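Local structure of lipopolysaccharide biosynthesis protein wbpB (Thermus thermophilus, 3O9Z) at residues L30-V40 against A50-F59; L156-Y166 against N183-L192. The protein probably acts as an NAD-dependent sugar dehydrogenase in the biosynthesis of 2,3-diacetamido-2,3-dideoxy-D-mannuronic acid, a lipopolysaccharide sugar. All coordinates share one frame; numbering follows the deposited sequence.

Contact 1: L30-V40 against A50-F59; sequences LVASLDPATNV and AEFFTEPEAF. With NAD (nicotinamide-adenine-dinucleotide), chain E.
Strand 30-34 and strand 51-53 pair in parallel at the outer edge of the nucleotide-binding sheet, and the loop that follows strand 30-34 carries the adenosine end of NAD. Four backbone bonds join the strands, running alternately from Glu-51 N to Val-31 O, Ser-33 N to Glu-51 O, Phe-53 N to Ser-33 O and Asp-35 N to Phe-53 O. A water donates to Glu-51 O and is also hydrogen-bonded to Ser-33 OG. On the face bearing Ala-32 and Leu-34, the Phe-59 ring, brought in by helix 56-68, takes Leu-34 CB squarely over its centre, 3.6 Å from the centroid in a CH-pi contact. Leu-34 CD2 reaches on to Phe-59 CD2 at 3.8 Å and to NAD N1A, in the adenine, at 3.6 Å. With Phe-59 cut back to an alanine, Leu-34 CB would probably lose the ring it rests on, its branches freer to shift from the adenine. This is the classical Rossmann arrangement, in which an acidic residue just past the second strand grips the adenosine ribose: Asp-35 OD1 accepts from NAD O2B at 2.6 Å and Asp-35 OD2 from NAD O3B at 2.8 Å. An Asx turn from Ala-37 N to Asp-35 OD1 (2.8 Å) helps fix the carboxylate. On the other face, Phe-52, its CG anti to the backbone N (chi1 177°), turns one ring face to Val-40 CG2. Glu-51 forms a salt bridge with Lys-164 of the second subunit.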
loop_
_atom_site.group_PDB
_atom_site.type_symbol
_atom_site.label_atom_id
_atom_site.label_comp_id
_atom_site.label_asym_id
_atom_site.label_seq_id
_atom_site.Cartn_x
_atom_site.Cartn_y
_atom_site.Cartn_z
ATOM N N LEU A 30 -8.016 17.610 18.438
ATOM C CA LEU A 30 -8.005 16.658 17.354
ATOM C C LEU A 30 -8.898 15.502 17.792
ATOM O O LEU A 30 -8.520 14.743 18.702
ATOM C CB LEU A 30 -6.567 16.203 17.090
ATOM C CG LEU A 30 -6.488 15.192 15.946
ATOM C CD1 LEU A 30 -6.960 15.831 14.614
ATOM C CD2 LEU A 30 -5.072 14.579 15.811
ATOM N N VAL A 31 -10.039 15.367 17.144
ATOM C CA VAL A 31 -10.992 14.322 17.490
ATOM C C VAL A 31 -10.625 12.994 16.801
ATOM O O VAL A 31 -10.772 11.929 17.401
ATOM C CB VAL A 31 -12.422 14.751 17.098
ATOM C CG1 VAL A 31 -13.454 13.676 17.386
ATOM C CG2 VAL A 31 -12.773 16.041 17.870
ATOM N N ALA A 32 -10.175 13.045 15.546
ATOM C CA ALA A 32 -9.988 11.835 14.764
ATOM C C ALA A 32 -9.066 12.203 13.618
ATOM O O ALA A 32 -9.017 13.357 13.163
ATOM C CB ALA A 32 -11.278 11.291 14.225
ATOM N N SER A 33 -8.293 11.219 13.188
ATOM C CA SER A 33 -7.457 11.376 11.980
ATOM C C SER A 33 -7.621 10.209 11.050
ATOM O O SER A 33 -8.042 9.119 11.459
ATOM C CB SER A 33 -5.972 11.434 12.377
ATOM O OG SER A 33 -5.620 12.346 13.386
ATOM N N LEU A 34 -7.232 10.440 9.792
ATOM C CA LEU A 34 -7.281 9.465 8.722
ATOM C C LEU A 34 -5.909 9.449 8.053
ATOM O O LEU A 34 -5.422 10.501 7.614
ATOM C CB LEU A 34 -8.304 9.864 7.627
ATOM C CG LEU A 34 -8.301 9.063 6.338
ATOM C CD1 LEU A 34 -8.613 7.575 6.539
ATOM C CD2 LEU A 34 -9.305 9.708 5.338
ATOM N N ASP A 35 -5.342 8.250 7.877
ATOM C CA ASP A 35 -4.199 8.086 6.942
ATOM C C ASP A 35 -4.129 6.594 6.662
ATOM O O ASP A 35 -4.154 5.807 7.619
ATOM C CB ASP A 35 -2.863 8.534 7.571
ATOM C CG ASP A 35 -1.768 8.798 6.549
ATOM O OD1 ASP A 35 -1.594 7.910 5.711
ATOM O OD2 ASP A 35 -1.182 9.888 6.590
ATOM N N PRO A 36 -4.071 6.186 5.392
ATOM C CA PRO A 36 -3.917 4.770 5.040
ATOM C C PRO A 36 -2.590 4.223 5.571
ATOM O O PRO A 36 -2.534 2.989 5.768
ATOM C CB PRO A 36 -3.941 4.751 3.515
ATOM C CG PRO A 36 -4.667 6.117 3.159
ATOM C CD PRO A 36 -4.188 7.079 4.217
ATOM N N ALA A 37 -1.616 5.092 5.821
ATOM C CA ALA A 37 -0.368 4.665 6.467
ATOM C C ALA A 37 -0.446 4.835 7.951
ATOM O O ALA A 37 -1.042 5.779 8.484
ATOM C CB ALA A 37 0.795 5.454 5.921
ATOM N N THR A 38 0.203 3.927 8.675
ATOM C CA THR A 38 0.044 3.941 10.119
ATOM C C THR A 38 1.300 4.371 10.863
ATOM O O THR A 38 1.360 4.239 12.105
ATOM C CB THR A 38 -0.376 2.585 10.678
ATOM O OG1 THR A 38 0.711 1.683 10.438
ATOM C CG2 THR A 38 -1.587 2.007 9.982
ATOM N N ASN A 39 2.258 4.917 10.108
ATOM C CA ASN A 39 3.430 5.488 10.757
ATOM C C ASN A 39 3.231 6.854 11.389
ATOM O O ASN A 39 3.741 7.866 10.916
ATOM C CB ASN A 39 4.663 5.381 9.806
ATOM C CG ASN A 39 4.514 6.154 8.502
ATOM O OD1 ASN A 39 5.489 6.725 8.012
ATOM N ND2 ASN A 39 3.368 6.100 7.885
ATOM N N VAL A 40 2.349 6.884 12.391
ATOM C CA VAL A 40 1.769 8.108 12.930
ATOM C C VAL A 40 2.016 8.252 14.415
ATOM O O VAL A 40 1.435 9.114 15.089
ATOM C CB VAL A 40 0.245 8.145 12.676
ATOM C CG1 VAL A 40 -0.099 8.013 11.202
ATOM C CG2 VAL A 40 -0.487 7.046 13.503
ATOM N N ALA A 50 -7.038 10.906 20.444
ATOM C CA ALA A 50 -7.681 11.016 19.147
ATOM C C ALA A 50 -7.971 9.649 18.551
ATOM O O ALA A 50 -7.143 8.717 18.646
ATOM C CB ALA A 50 -6.797 11.813 18.173
ATOM N N GLU A 51 -9.106 9.493 17.898
ATOM C CA GLU A 51 -9.441 8.306 17.148
ATOM C C GLU A 51 -8.556 8.268 15.890
ATOM O O GLU A 51 -8.105 9.306 15.401
ATOM C CB GLU A 51 -10.921 8.200 16.720
ATOM C CG GLU A 51 -11.995 8.147 17.820
ATOM C CD GLU A 51 -11.859 7.075 18.876
ATOM O OE1 GLU A 51 -12.207 7.394 20.036
ATOM O OE2 GLU A 51 -11.500 5.925 18.531
ATOM N N PHE A 52 -8.412 7.085 15.307
ATOM C CA PHE A 52 -7.547 6.942 14.140
ATOM C C PHE A 52 -8.143 5.928 13.173
ATOM O O PHE A 52 -8.643 4.869 13.580
ATOM C CB PHE A 52 -6.103 6.531 14.527
ATOM C CG PHE A 52 -5.217 6.321 13.316
ATOM C CD1 PHE A 52 -4.734 7.440 12.633
ATOM C CD2 PHE A 52 -5.048 5.059 12.739
ATOM C CE1 PHE A 52 -3.989 7.295 11.479
ATOM C CE2 PHE A 52 -4.283 4.898 11.570
ATOM C CZ PHE A 52 -3.770 6.030 10.942
ATOM N N PHE A 53 -8.132 6.235 11.878
ATOM C CA PHE A 53 -8.652 5.386 10.843
ATOM C C PHE A 53 -7.652 5.246 9.699
ATOM O O PHE A 53 -7.001 6.263 9.358
ATOM C CB PHE A 53 -9.957 6.007 10.262
ATOM C CG PHE A 53 -11.045 6.098 11.302
ATOM C CD1 PHE A 53 -11.976 5.082 11.391
ATOM C CD2 PHE A 53 -11.054 7.183 12.177
ATOM C CE1 PHE A 53 -12.957 5.138 12.405
ATOM C CE2 PHE A 53 -12.027 7.225 13.220
ATOM C CZ PHE A 53 -12.935 6.172 13.306
ATOM N N THR A 54 -7.575 4.052 9.123
ATOM C CA THR A 54 -6.873 3.863 7.859
ATOM C C THR A 54 -7.812 3.847 6.639
ATOM O O THR A 54 -7.343 4.022 5.513
ATOM C CB THR A 54 -6.073 2.531 7.846
ATOM O OG1 THR A 54 -7.002 1.455 8.053
ATOM C CG2 THR A 54 -4.971 2.535 8.904
ATOM N N GLU A 55 -9.117 3.622 6.827
ATOM C CA GLU A 55 -10.065 3.475 5.713
ATOM C C GLU A 55 -10.927 4.755 5.657
ATOM O O GLU A 55 -11.619 5.123 6.620
ATOM C CB GLU A 55 -11.051 2.313 5.977
ATOM C CG GLU A 55 -10.304 1.051 6.436
ATOM C CD GLU A 55 -9.248 0.611 5.461
ATOM O OE1 GLU A 55 -8.142 0.248 5.913
ATOM O OE2 GLU A 55 -9.471 0.623 4.243
ATOM N N PRO A 56 -10.813 5.495 4.546
ATOM C CA PRO A 56 -11.619 6.715 4.443
ATOM C C PRO A 56 -13.120 6.483 4.695
ATOM O O PRO A 56 -13.722 7.371 5.260
ATOM C CB PRO A 56 -11.362 7.154 2.990
ATOM C CG PRO A 56 -9.929 6.687 2.742
ATOM C CD PRO A 56 -9.925 5.303 3.380
ATOM N N GLU A 57 -13.656 5.363 4.247
ATOM C CA GLU A 57 -15.109 5.078 4.373
ATOM C C GLU A 57 -15.458 4.957 5.831
ATOM O O GLU A 57 -16.499 5.454 6.281
ATOM C CB GLU A 57 -15.527 3.831 3.598
ATOM C CG GLU A 57 -15.139 3.854 2.079
ATOM C CD GLU A 57 -13.835 3.137 1.778
ATOM O OE1 GLU A 57 -13.814 2.338 0.835
ATOM O OE2 GLU A 57 -12.859 3.322 2.555
ATOM N N ALA A 58 -14.568 4.336 6.614
ATOM C CA ALA A 58 -14.836 4.221 8.041
ATOM C C ALA A 58 -14.687 5.535 8.789
ATOM O O ALA A 58 -15.464 5.858 9.698
ATOM C CB ALA A 58 -13.880 3.167 8.683
ATOM N N PHE A 59 -13.688 6.355 8.425
ATOM C CA PHE A 59 -13.514 7.659 9.015
ATOM C C PHE A 59 -14.761 8.526 8.695
ATOM O O PHE A 59 -15.270 9.130 9.611
ATOM C CB PHE A 59 -12.324 8.263 8.249
ATOM C CG PHE A 59 -11.944 9.668 8.624
ATOM C CD1 PHE A 59 -11.368 10.050 9.821
ATOM C CD2 PHE A 59 -12.114 10.669 7.653
ATOM C CE1 PHE A 59 -10.907 11.341 10.097
ATOM C CE2 PHE A 59 -11.671 11.954 7.900
ATOM C CZ PHE A 59 -11.076 12.351 9.083
HETATM P PA NAD E . 3.670 13.261 2.415
HETATM O O1A NAD E . 4.767 13.369 3.407
HETATM O O2A NAD E . 3.769 12.354 1.178
HETATM O O5B NAD E . 2.459 12.835 3.335
HETATM C C5B NAD E . 1.267 12.569 2.650
HETATM C C4B NAD E . 0.348 11.751 3.590
HETATM O O4B NAD E . -0.977 11.602 3.016
HETATM C C3B NAD E . 0.913 10.307 3.698
HETATM O O3B NAD E . 1.139 9.932 5.072
HETATM C C2B NAD E . -0.126 9.427 2.981
HETATM O O2B NAD E . -0.251 8.096 3.502
HETATM C C1B NAD E . -1.392 10.266 3.327
HETATM N N9A NAD E . -2.521 9.895 2.434
HETATM C C8A NAD E . -2.613 9.285 1.220
HETATM N N7A NAD E . -3.887 9.133 0.862
HETATM C C5A NAD E . -4.662 9.574 1.906
HETATM C C6A NAD E . -6.083 9.656 2.161
HETATM N N6A NAD E . -6.976 9.166 1.246
HETATM N N1A NAD E . -6.368 10.210 3.334
HETATM C C2A NAD E . -5.574 10.696 4.278
HETATM N N3A NAD E . -4.235 10.603 4.073
HETATM C C4A NAD E . -3.824 10.089 2.909
HETATM O O3 NAD E . 3.327 14.728 1.877
HETATM P PN NAD E . 3.385 16.132 2.562
HETATM O O1N NAD E . 4.685 16.822 2.152
HETATM O O2N NAD E . 3.050 16.015 4.023
HETATM O O5D NAD E . 2.297 16.969 1.744
HETATM C C5D NAD E . 0.996 16.847 2.262
HETATM C C4D NAD E . 0.208 18.047 1.708
HETATM O O4D NAD E . 0.766 19.205 2.368
HETATM C C3D NAD E . 0.299 18.281 0.193
HETATM O O3D NAD E . -0.965 18.908 -0.194
HETATM C C2D NAD E . 1.393 19.358 0.119
HETATM O O2D NAD E . 1.244 20.203 -1.012
HETATM C C1D NAD E . 1.271 20.162 1.419
HETATM N N1N NAD E . 2.532 20.769 1.845
HETATM C C2N NAD E . 2.554 22.040 2.184
HETATM C C3N NAD E . 3.676 22.717 2.617
HETATM C C7N NAD E . 3.519 24.158 2.880
HETATM O O7N NAD E . 2.409 24.663 3.156
HETATM N N7N NAD E . 4.663 24.830 2.932
HETATM C C4N NAD E . 4.863 21.980 2.723
HETATM C C5N NAD E . 4.788 20.615 2.442
HETATM C C6N NAD E . 3.615 19.995 2.016
HETATM O O HOH W 1 -5.448 10.205 15.204
#

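Contact 2: L156-Y166 against N183-L192; sequences LTYVTGRGKWY and NIGIHFFDLL. With AKG (2-oxoglutaric acid), chain F; NAD (nicotinamide-adenine-dinucleotide), chain E.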
loop_
_atom_site.group_PDB
_atom_site.type_symbol
_atom_site.label_atom_id
_atom_site.label_comp_id
_atom_site.label_asym_id
_atom_site.label_seq_id
_atom_site.Cartn_x
_atom_site.Cartn_y
_atom_site.Cartn_z
ATOM N N LEU A 156 10.888 36.799 -10.099
ATOM C CA LEU A 156 10.553 35.867 -9.003
ATOM C C LEU A 156 11.432 34.654 -9.225
ATOM O O LEU A 156 11.427 34.053 -10.310
ATOM C CB LEU A 156 9.094 35.398 -9.184
ATOM C CG LEU A 156 8.426 34.706 -8.004
ATOM C CD1 LEU A 156 9.028 33.343 -7.697
ATOM C CD2 LEU A 156 8.360 35.615 -6.754
ATOM N N THR A 157 12.241 34.315 -8.214
ATOM C CA THR A 157 13.115 33.149 -8.290
ATOM C C THR A 157 12.835 32.263 -7.090
ATOM O O THR A 157 12.771 32.746 -5.952
ATOM C CB THR A 157 14.581 33.613 -8.204
ATOM O OG1 THR A 157 14.806 34.594 -9.223
ATOM C CG2 THR A 157 15.532 32.433 -8.475
ATOM N N TYR A 158 12.525 30.997 -7.351
ATOM C CA TYR A 158 11.995 30.123 -6.304
ATOM C C TYR A 158 12.706 28.785 -6.426
ATOM O O TYR A 158 12.356 27.956 -7.286
ATOM C CB TYR A 158 10.466 29.969 -6.489
ATOM C CG TYR A 158 9.752 29.528 -5.237
ATOM C CD1 TYR A 158 9.782 28.197 -4.806
ATOM C CD2 TYR A 158 9.099 30.464 -4.444
ATOM C CE1 TYR A 158 9.093 27.817 -3.642
ATOM C CE2 TYR A 158 8.451 30.110 -3.271
ATOM C CZ TYR A 158 8.440 28.793 -2.880
ATOM O OH TYR A 158 7.802 28.404 -1.716
ATOM N N VAL A 159 13.693 28.554 -5.575
ATOM C CA VAL A 159 14.508 27.345 -5.646
ATOM C C VAL A 159 14.394 26.699 -4.277
ATOM O O VAL A 159 14.624 27.329 -3.243
ATOM C CB VAL A 159 15.994 27.667 -5.906
ATOM C CG1 VAL A 159 16.749 26.363 -5.994
ATOM C CG2 VAL A 159 16.182 28.440 -7.212
ATOM N N THR A 160 13.939 25.455 -4.225
ATOM C CA THR A 160 13.819 24.776 -2.944
ATOM C C THR A 160 14.236 23.314 -3.124
ATOM O O THR A 160 13.558 22.534 -3.805
ATOM C CB THR A 160 12.413 24.972 -2.337
ATOM O OG1 THR A 160 12.375 24.298 -1.064
ATOM C CG2 THR A 160 11.333 24.397 -3.250
ATOM N N GLY A 161 15.430 22.957 -2.642
ATOM C CA GLY A 161 16.002 21.674 -3.041
ATOM C C GLY A 161 15.200 20.501 -2.509
ATOM O O GLY A 161 14.656 20.544 -1.403
ATOM N N ARG A 162 15.162 19.461 -3.340
ATOM C CA ARG A 162 14.489 18.211 -2.929
ATOM C C ARG A 162 15.403 17.036 -3.213
ATOM O O ARG A 162 15.942 16.867 -4.319
ATOM C CB ARG A 162 13.166 17.999 -3.676
ATOM C CG ARG A 162 12.100 19.008 -3.278
ATOM C CD ARG A 162 11.562 18.774 -1.861
ATOM N NE ARG A 162 10.489 19.705 -1.543
ATOM C CZ ARG A 162 10.683 20.958 -1.161
ATOM N NH1 ARG A 162 11.905 21.473 -1.126
ATOM N NH2 ARG A 162 9.624 21.733 -0.868
ATOM N N GLY A 163 15.462 16.169 -2.202
ATOM C CA GLY A 163 16.257 14.949 -2.393
ATOM C C GLY A 163 15.624 13.875 -3.256
ATOM O O GLY A 163 14.521 14.044 -3.802
ATOM N N LYS A 164 16.308 12.738 -3.363
ATOM C CA LYS A 164 15.964 11.681 -4.313
ATOM C C LYS A 164 14.628 11.025 -4.016
ATOM O O LYS A 164 14.008 10.444 -4.905
ATOM C CB LYS A 164 17.085 10.628 -4.272
ATOM C CG LYS A 164 18.358 11.149 -4.889
ATOM C CD LYS A 164 18.239 11.425 -6.324
ATOM C CE LYS A 164 19.621 11.869 -6.795
ATOM N NZ LYS A 164 19.892 11.002 -7.948
ATOM N N TRP A 165 14.130 11.145 -2.795
ATOM C CA TRP A 165 12.838 10.564 -2.466
ATOM C C TRP A 165 11.715 11.260 -3.258
ATOM O O TRP A 165 10.694 10.642 -3.527
ATOM C CB TRP A 165 12.595 10.685 -0.944
ATOM C CG TRP A 165 12.668 12.100 -0.487
ATOM C CD1 TRP A 165 13.801 12.780 -0.132
ATOM C CD2 TRP A 165 11.600 13.062 -0.443
ATOM N NE1 TRP A 165 13.515 14.100 0.161
ATOM C CE2 TRP A 165 12.172 14.297 -0.043
ATOM C CE3 TRP A 165 10.208 12.981 -0.695
ATOM C CZ2 TRP A 165 11.404 15.470 0.120
ATOM C CZ3 TRP A 165 9.439 14.146 -0.469
ATOM C CH2 TRP A 165 10.067 15.350 -0.134
ATOM N N TYR A 166 11.856 12.556 -3.501
ATOM C CA TYR A 166 10.747 13.311 -4.136
ATOM C C TYR A 166 10.360 12.675 -5.465
ATOM O O TYR A 166 9.153 12.524 -5.752
ATOM C CB TYR A 166 11.205 14.775 -4.243
ATOM C CG TYR A 166 10.185 15.752 -4.745
ATOM C CD1 TYR A 166 9.498 16.551 -3.849
ATOM C CD2 TYR A 166 9.988 15.952 -6.108
ATOM C CE1 TYR A 166 8.570 17.505 -4.314
ATOM C CE2 TYR A 166 9.062 16.914 -6.589
ATOM C CZ TYR A 166 8.387 17.642 -5.681
ATOM O OH TYR A 166 7.459 18.615 -6.104
ATOM N N ASN A 183 2.549 21.918 -7.532
ATOM C CA ASN A 183 2.907 21.410 -6.219
ATOM C C ASN A 183 3.830 22.343 -5.482
ATOM O O ASN A 183 3.602 22.548 -4.308
ATOM C CB ASN A 183 3.543 20.027 -6.328
ATOM C CG ASN A 183 3.709 19.384 -4.981
ATOM O OD1 ASN A 183 2.752 19.322 -4.209
ATOM N ND2 ASN A 183 4.941 18.978 -4.639
ATOM N N ILE A 184 4.847 22.887 -6.156
ATOM C CA ILE A 184 5.713 23.835 -5.483
ATOM C C ILE A 184 5.314 25.249 -5.905
ATOM O O ILE A 184 5.193 26.114 -5.069
ATOM C CB ILE A 184 7.170 23.557 -5.840
ATOM C CG1 ILE A 184 7.542 22.105 -5.517
ATOM C CG2 ILE A 184 8.072 24.527 -5.057
ATOM C CD1 ILE A 184 7.469 21.691 -4.044
ATOM N N GLY A 185 5.089 25.458 -7.187
ATOM C CA GLY A 185 4.855 26.822 -7.705
ATOM C C GLY A 185 3.619 27.518 -7.208
ATOM O O GLY A 185 3.599 28.760 -7.197
ATOM N N ILE A 186 2.633 26.779 -6.691
ATOM C CA ILE A 186 1.404 27.477 -6.288
ATOM C C ILE A 186 1.680 28.566 -5.269
ATOM O O ILE A 186 0.980 29.590 -5.225
ATOM C CB ILE A 186 0.364 26.475 -5.768
ATOM C CG1 ILE A 186 -1.013 27.167 -5.668
ATOM C CG2 ILE A 186 0.757 25.831 -4.417
ATOM C CD1 ILE A 186 -1.654 27.288 -7.017
ATOM N N HIS A 187 2.680 28.387 -4.404
ATOM C CA HIS A 187 3.029 29.392 -3.423
ATOM C C HIS A 187 3.283 30.722 -4.106
ATOM O O HIS A 187 2.760 31.742 -3.645
ATOM C CB HIS A 187 4.289 28.973 -2.657
ATOM C CG HIS A 187 4.053 27.988 -1.556
ATOM N ND1 HIS A 187 3.354 28.295 -0.407
ATOM C CD2 HIS A 187 4.475 26.708 -1.421
ATOM C CE1 HIS A 187 3.355 27.242 0.394
ATOM N NE2 HIS A 187 4.003 26.260 -0.209
ATOM N N PHE A 188 4.140 30.714 -5.105
ATOM C CA PHE A 188 4.468 31.996 -5.718
ATOM C C PHE A 188 3.427 32.462 -6.730
ATOM O O PHE A 188 3.267 33.693 -6.845
ATOM C CB PHE A 188 5.922 32.078 -6.225
ATOM C CG PHE A 188 6.200 31.346 -7.507
ATOM C CD1 PHE A 188 6.842 30.128 -7.485
ATOM C CD2 PHE A 188 5.874 31.916 -8.735
ATOM C CE1 PHE A 188 7.109 29.448 -8.644
ATOM C CE2 PHE A 188 6.142 31.234 -9.898
ATOM C CZ PHE A 188 6.754 29.998 -9.834
ATOM N N PHE A 189 2.746 31.565 -7.451
ATOM C CA PHE A 189 1.651 32.023 -8.322
ATOM C C PHE A 189 0.625 32.729 -7.436
ATOM O O PHE A 189 0.057 33.775 -7.815
ATOM C CB PHE A 189 1.083 30.934 -9.239
ATOM C CG PHE A 189 2.070 30.481 -10.270
ATOM C CD1 PHE A 189 2.544 31.352 -11.246
ATOM C CD2 PHE A 189 2.533 29.181 -10.269
ATOM C CE1 PHE A 189 3.475 30.918 -12.169
ATOM C CE2 PHE A 189 3.426 28.749 -11.220
ATOM C CZ PHE A 189 3.940 29.618 -12.145
ATOM N N ASP A 190 0.349 32.162 -6.262
ATOM C CA ASP A 190 -0.592 32.780 -5.353
ATOM C C ASP A 190 -0.095 34.100 -4.775
ATOM O O ASP A 190 -0.866 35.079 -4.697
ATOM C CB ASP A 190 -0.995 31.782 -4.262
ATOM C CG ASP A 190 -2.024 32.374 -3.346
ATOM O OD1 ASP A 190 -3.214 32.344 -3.747
ATOM O OD2 ASP A 190 -1.591 32.923 -2.312
ATOM N N LEU A 191 1.185 34.168 -4.409
ATOM C CA LEU A 191 1.785 35.416 -3.941
ATOM C C LEU A 191 1.608 36.499 -5.000
ATOM O O LEU A 191 1.187 37.629 -4.680
ATOM C CB LEU A 191 3.290 35.196 -3.672
ATOM C CG LEU A 191 4.102 36.459 -3.369
ATOM C CD1 LEU A 191 3.593 37.179 -2.113
ATOM C CD2 LEU A 191 5.596 36.100 -3.238
ATOM N N LEU A 192 1.911 36.154 -6.242
ATOM C CA LEU A 192 1.830 37.138 -7.321
ATOM C C LEU A 192 0.398 37.557 -7.604
ATOM O O LEU A 192 0.170 38.741 -7.880
ATOM C CB LEU A 192 2.441 36.579 -8.597
ATOM C CG LEU A 192 3.956 36.341 -8.485
ATOM C CD1 LEU A 192 4.434 35.493 -9.676
ATOM C CD2 LEU A 192 4.804 37.643 -8.342
HETATM C C1 AKG F . 5.900 21.605 -0.558
HETATM O O1 AKG F . 6.980 20.964 -0.473
HETATM O O2 AKG F . 4.848 21.061 -0.909
HETATM C C2 AKG F . 5.781 22.987 -0.145
HETATM O O5 AKG F . 4.690 23.543 -0.247
HETATM C C3 AKG F . 6.980 23.738 0.373
HETATM C C4 AKG F . 7.598 24.492 -0.803
HETATM C C5 AKG F . 8.921 25.154 -0.472
HETATM O O3 AKG F . 9.792 24.506 0.138
HETATM O O4 AKG F . 9.111 26.325 -0.808
HETATM P PA NAD E . 3.670 13.261 2.415
HETATM O O1A NAD E . 4.767 13.369 3.407
HETATM O O2A NAD E . 3.769 12.354 1.178
HETATM O O5B NAD E . 2.459 12.835 3.335
HETATM C C5B NAD E . 1.267 12.569 2.650
HETATM C C4B NAD E . 0.348 11.751 3.590
HETATM O O4B NAD E . -0.977 11.602 3.016
HETATM C C3B NAD E . 0.913 10.307 3.698
HETATM O O3B NAD E . 1.139 9.932 5.072
HETATM C C2B NAD E . -0.126 9.427 2.981
HETATM O O2B NAD E . -0.251 8.096 3.502
HETATM C C1B NAD E . -1.392 10.266 3.327
HETATM N N9A NAD E . -2.521 9.895 2.434
HETATM C C8A NAD E . -2.613 9.285 1.220
HETATM N N7A NAD E . -3.887 9.133 0.862
HETATM C C5A NAD E . -4.662 9.574 1.906
HETATM C C6A NAD E . -6.083 9.656 2.161
HETATM N N6A NAD E . -6.976 9.166 1.246
HETATM N N1A NAD E . -6.368 10.210 3.334
HETATM C C2A NAD E . -5.574 10.696 4.278
HETATM N N3A NAD E . -4.235 10.603 4.073
HETATM C C4A NAD E . -3.824 10.089 2.909
HETATM O O3 NAD E . 3.327 14.728 1.877
HETATM P PN NAD E . 3.385 16.132 2.562
HETATM O O1N NAD E . 4.685 16.822 2.152
HETATM O O2N NAD E . 3.050 16.015 4.023
HETATM O O5D NAD E . 2.297 16.969 1.744
HETATM C C5D NAD E . 0.996 16.847 2.262
HETATM C C4D NAD E . 0.208 18.047 1.708
HETATM O O4D NAD E . 0.766 19.205 2.368
HETATM C C3D NAD E . 0.299 18.281 0.193
HETATM O O3D NAD E . -0.965 18.908 -0.194
HETATM C C2D NAD E . 1.393 19.358 0.119
HETATM O O2D NAD E . 1.244 20.203 -1.012
HETATM C C1D NAD E . 1.271 20.162 1.419
HETATM N N1N NAD E . 2.532 20.769 1.845
HETATM C C2N NAD E . 2.554 22.040 2.184
HETATM C C3N NAD E . 3.676 22.717 2.617
HETATM C C7N NAD E . 3.519 24.158 2.880
HETATM O O7N NAD E . 2.409 24.663 3.156
HETATM N N7N NAD E . 4.663 24.830 2.932
HETATM C C4N NAD E . 4.863 21.980 2.723
HETATM C C5N NAD E . 4.788 20.615 2.442
HETATM C C6N NAD E . 3.615 19.995 2.016
#
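The 2-oxoglutarate site of the C-terminal alpha/beta domain lies where strand 152-160 and the loop after it face helix 186-196 and the turn leading into it. Strand and helix segments run nearly antiparallel, at 156°, with their axes 10.0 Å apart, and side chains fill the space between. At the end remote from the ligand, Leu-156 CD1 sits over one face of the Phe-188 ring, 3.8 Å from its centroid. Phe-188 CG lies between its backbone N and carbonyl carbon (chi1 76°), a setting that also brings Phe-188 CD1 to within 3.7 Å of Tyr-158 CG, the two rings meeting obliquely. Ile-184 CG2 then packs against both Tyr-158 CE1 and Thr-160 CG2. Farther along, Asn-183 ND2 donates to Tyr-166 OH at 2.9 Å, the hydroxyl lying close to the amide plane, while Asn-183 OD1 is held by Asn-82.

Polar tips from both segments converge on the ligand. Tyr-158 OH donates to 2-oxoglutarate O4 at 2.6 Å and Thr-160 OG1 to 2-oxoglutarate O3, so one carboxylate is gripped at both oxygens. Arg-162 NH2 spans 2-oxoglutarate O3 and O1, bonding to O1 at 2.8 Å, and Arg-162 NH1 is tied to Thr-160 OG1 and Gly-161 O, which fixes the guanidinium. From the helix, His-187 NE2 donates to the keto oxygen, 2-oxoglutarate O5, at 2.8 Å. Lys-103 and Arg-247 add further bonds. Such a gathering of donors and positive charge is likely to favour a dianionic ligand, with Arg-162 NH2 bridging the two carboxylates and His-187 reading the keto oxygen.

The two contacts illustrate how one dinucleotide can be served from two domains. Contact 1 is partly buried, at an edge of the Rossmann sheet, and rests on regular backbone pairing between neighbouring strands; contact 2 is buried nearer the centre of the chain, and there side chains alone join a strand to a helix. They share no secondary-structure element, and the centres of contacts 1 and 2 lie about 29 Å apart. Both nevertheless touch the same NAD, contact 1 at the adenosine and contact 2 near the nicotinamide. A single aspartate carboxylate suits the ribose hydroxyls in the first, whereas donors and an arginine suit a carboxylate ligand in the second. Each also reaches the second subunit: Val-40 of one chain packs on Trp-165 of the other.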